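Local coordinates for protein O-methyltransferase (PDB 3MCZ) that probably transfers methyl groups from S-adenosylmethionine to hydroxyl groups of a substrate not yet known, apparently as a dimer, at residues Ile322-Val333 and Thr342-Ser350. Residues are numbered along the deposited sequence; the frame is centred on the assembly and turned at random.
Sequences IAGVVRDAGLAV and TLLIGQRSS
Leu344 packs under helix 322-328 and its two methyls split the work: CD1 presses on Ile322 CG2 at 3.5 Å, while CD2 lies near Ala323 CB and Val333 CG1. With Leu331 and Gln347, it buries more surface than any other residue of the contact. Leu331 follows Gly330, whose positive phi closes helix 322-328 in a Schellman motif. Its CD1 rests on the backbone of Gly346, and its CD2 sits 3.8 Å above the centre of the Arg348 guanidinium plane. A bend at chi3 (-75°) folds the arginine back over that methyl; two waters at the guanidinium edge link NH1 and NH2 to Ala329 O, and Val277 O and Ala274 O take NE and NH2. Next to the non-hydrogen-bonded pair Val333-Gly346, Ala332 and Gln347 form an antiparallel hydrogen-bonded pair, with Gln347 N to Ala332 O at 2.7 Å and Ala332 N to Gln347 O at 2.9 Å. The extended Gln347 side chain runs past Ala332 O, and its NE2 bonds weakly to Ile345 O of its own strand. Hairpin 332-338/341-347 edges the class I methyltransferase sheet (order 3-2-1-4-5-7-6), 341-347 running antiparallel to 281-288, while helix 319-328 packs over it beside helix 263-275.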
loop_
_atom_site.group_PDB
_atom_site.type_symbol
_atom_site.label_atom_id
_atom_site.label_comp_id
_atom_site.label_asym_id
_atom_site.label_seq_id
_atom_site.Cartn_x
_atom_site.Cartn_y
_atom_site.Cartn_z
ATOM N N ILE A 322 -12.814 17.579 22.726
ATOM C CA ILE A 322 -12.059 18.836 22.617
ATOM C C ILE A 322 -12.976 20.045 22.899
ATOM O O ILE A 322 -12.625 20.939 23.671
ATOM C CB ILE A 322 -11.359 18.991 21.242
ATOM C CG1 ILE A 322 -10.345 17.855 21.041
ATOM C CG2 ILE A 322 -10.680 20.364 21.166
ATOM C CD1 ILE A 322 -9.744 17.685 19.566
ATOM N N ALA A 323 -14.149 20.064 22.272
ATOM C CA ALA A 323 -15.058 21.160 22.462
ATOM C C ALA A 323 -15.460 21.315 23.918
ATOM O O ALA A 323 -15.548 22.452 24.418
ATOM C CB ALA A 323 -16.299 21.022 21.538
ATOM N N GLY A 324 -15.681 20.201 24.626
ATOM C CA GLY A 324 -16.026 20.250 26.055
ATOM C C GLY A 324 -14.895 20.825 26.890
ATOM O O GLY A 324 -15.150 21.591 27.820
ATOM N N VAL A 325 -13.645 20.514 26.532
ATOM C CA VAL A 325 -12.501 21.088 27.254
ATOM C C VAL A 325 -12.433 22.621 27.103
ATOM O O VAL A 325 -12.223 23.366 28.069
ATOM C CB VAL A 325 -11.173 20.455 26.841
ATOM C CG1 VAL A 325 -10.044 21.130 27.623
ATOM C CG2 VAL A 325 -11.187 18.927 27.098
ATOM N N VAL A 326 -12.694 23.101 25.894
ATOM C CA VAL A 326 -12.742 24.542 25.638
ATOM C C VAL A 326 -13.851 25.217 26.463
ATOM O O VAL A 326 -13.619 26.281 27.077
ATOM C CB VAL A 326 -12.884 24.817 24.104
ATOM C CG1 VAL A 326 -12.996 26.326 23.799
ATOM C CG2 VAL A 326 -11.695 24.211 23.353
ATOM N N ARG A 327 -15.032 24.599 26.500
ATOM C CA ARG A 327 -16.114 25.088 27.373
ATOM C C ARG A 327 -15.716 25.086 28.845
ATOM O O ARG A 327 -15.935 26.069 29.532
ATOM C CB ARG A 327 -17.397 24.274 27.212
ATOM C CG ARG A 327 -18.040 24.497 25.917
ATOM C CD ARG A 327 -19.483 23.957 25.874
ATOM N NE ARG A 327 -19.847 23.865 24.460
ATOM C CZ ARG A 327 -19.685 22.792 23.696
ATOM N NH1 ARG A 327 -19.266 21.637 24.203
ATOM N NH2 ARG A 327 -19.998 22.880 22.412
ATOM N N ASP A 328 -15.065 24.010 29.292
ATOM C CA ASP A 328 -14.588 23.907 30.678
ATOM C C ASP A 328 -13.635 25.052 30.998
ATOM O O ASP A 328 -13.576 25.474 32.141
ATOM C CB ASP A 328 -13.880 22.565 30.986
ATOM C CG ASP A 328 -14.829 21.363 31.023
ATOM O OD1 ASP A 328 -16.069 21.529 31.089
ATOM O OD2 ASP A 328 -14.316 20.223 30.938
ATOM N N ALA A 329 -12.920 25.561 29.996
ATOM C CA ALA A 329 -12.007 26.699 30.175
ATOM C C ALA A 329 -12.725 28.032 30.212
ATOM O O ALA A 329 -12.095 29.065 30.373
ATOM C CB ALA A 329 -10.885 26.695 29.098
ATOM N N GLY A 330 -14.049 28.020 30.087
ATOM C CA GLY A 330 -14.847 29.229 30.165
ATOM C C GLY A 330 -15.051 29.962 28.849
ATOM O O GLY A 330 -15.395 31.129 28.866
ATOM N N LEU A 331 -14.832 29.310 27.710
ATOM C CA LEU A 331 -15.023 29.961 26.414
ATOM C C LEU A 331 -16.295 29.430 25.753
ATOM O O LEU A 331 -16.676 28.290 25.977
ATOM C CB LEU A 331 -13.826 29.732 25.484
ATOM C CG LEU A 331 -12.437 30.139 25.974
ATOM C CD1 LEU A 331 -11.372 29.855 24.891
ATOM C CD2 LEU A 331 -12.403 31.597 26.379
ATOM N N ALA A 332 -16.975 30.272 24.988
ATOM C CA ALA A 332 -18.185 29.854 24.259
ATOM C C ALA A 332 -17.700 29.255 22.959
ATOM O O ALA A 332 -16.863 29.878 22.289
ATOM C CB ALA A 332 -19.083 31.070 23.971
ATOM N N VAL A 333 -18.186 28.077 22.572
ATOM C CA VAL A 333 -17.608 27.365 21.428
ATOM C C VAL A 333 -18.497 27.485 20.211
ATOM O O VAL A 333 -19.690 27.221 20.295
ATOM C CB VAL A 333 -17.391 25.879 21.758
ATOM C CG1 VAL A 333 -16.891 25.084 20.505
ATOM C CG2 VAL A 333 -16.434 25.798 22.897
ATOM N N THR A 342 -12.679 19.871 11.515
ATOM C CA THR A 342 -13.506 20.801 12.246
ATOM C C THR A 342 -12.605 21.914 12.796
ATOM O O THR A 342 -11.573 21.650 13.426
ATOM C CB THR A 342 -14.254 20.096 13.418
ATOM O OG1 THR A 342 -15.107 19.061 12.884
ATOM C CG2 THR A 342 -15.119 21.086 14.270
ATOM N N LEU A 343 -13.049 23.140 12.596
ATOM C CA LEU A 343 -12.481 24.312 13.231
ATOM C C LEU A 343 -13.376 24.696 14.407
ATOM O O LEU A 343 -14.590 24.950 14.245
ATOM C CB LEU A 343 -12.345 25.460 12.228
ATOM C CG LEU A 343 -11.735 26.751 12.798
ATOM C CD1 LEU A 343 -10.246 26.571 13.223
ATOM C CD2 LEU A 343 -11.864 27.867 11.747
ATOM N N LEU A 344 -12.813 24.620 15.599
ATOM C CA LEU A 344 -13.497 25.035 16.814
ATOM C C LEU A 344 -13.018 26.426 17.149
ATOM O O LEU A 344 -11.813 26.721 17.039
ATOM C CB LEU A 344 -13.211 24.083 17.978
ATOM C CG LEU A 344 -13.689 22.638 17.811
ATOM C CD1 LEU A 344 -13.071 21.773 19.002
ATOM C CD2 LEU A 344 -15.204 22.565 17.793
ATOM N N ILE A 345 -13.963 27.288 17.523
ATOM C CA ILE A 345 -13.671 28.672 17.826
ATOM C C ILE A 345 -14.191 28.917 19.244
ATOM O O ILE A 345 -15.401 28.994 19.483
ATOM C CB ILE A 345 -14.319 29.626 16.771
ATOM C CG1 ILE A 345 -13.883 29.275 15.328
ATOM C CG2 ILE A 345 -14.005 31.130 17.047
ATOM C CD1 ILE A 345 -15.000 28.593 14.471
ATOM N N GLY A 346 -13.283 29.066 20.183
ATOM C CA GLY A 346 -13.648 29.406 21.529
ATOM C C GLY A 346 -13.588 30.881 21.793
ATOM O O GLY A 346 -12.515 31.481 21.773
ATOM N N GLN A 347 -14.712 31.485 22.126
ATOM C CA GLN A 347 -14.761 32.931 22.229
ATOM C C GLN A 347 -14.836 33.364 23.697
ATOM O O GLN A 347 -15.662 32.836 24.448
ATOM C CB GLN A 347 -15.963 33.409 21.409
ATOM C CG GLN A 347 -15.993 32.737 19.965
ATOM C CD GLN A 347 -17.388 32.603 19.320
ATOM O OE1 GLN A 347 -18.061 33.599 19.058
ATOM N NE2 GLN A 347 -17.782 31.365 19.003
ATOM N N ARG A 348 -13.945 34.268 24.109
ATOM C CA ARG A 348 -13.956 34.811 25.468
ATOM C C ARG A 348 -14.851 36.043 25.477
ATOM O O ARG A 348 -14.722 36.920 24.628
ATOM C CB ARG A 348 -12.541 35.164 25.951
ATOM C CG ARG A 348 -12.471 35.449 27.449
ATOM C CD ARG A 348 -11.080 35.781 27.956
ATOM N NE ARG A 348 -10.177 34.625 28.077
ATOM C CZ ARG A 348 -10.349 33.623 28.935
ATOM N NH1 ARG A 348 -11.411 33.587 29.746
ATOM N NH2 ARG A 348 -9.480 32.632 28.957
ATOM N N SER A 349 -15.784 36.085 26.421
ATOM C CA SER A 349 -16.644 37.240 26.565
ATOM C C SER A 349 -15.799 38.495 26.927
ATOM O O SER A 349 -14.767 38.420 27.616
ATOM C CB SER A 349 -17.724 36.950 27.619
ATOM O OG SER A 349 -18.368 38.150 28.008
ATOM N N SER A 350 -16.230 39.645 26.427
ATOM C CA SER A 350 -15.583 40.908 26.777
ATOM C C SER A 350 -16.224 41.533 28.025
ATOM O O SER A 350 -15.667 42.457 28.621
ATOM C CB SER A 350 -15.664 41.863 25.598
ATOM O OG SER A 350 -16.935 41.763 24.987
HETATM O O HOH W 1 -9.654 30.249 30.458
HETATM O O HOH W 2 -12.004 31.621 31.585
HETATM O O HOH W 3 -15.884 33.814 28.261
#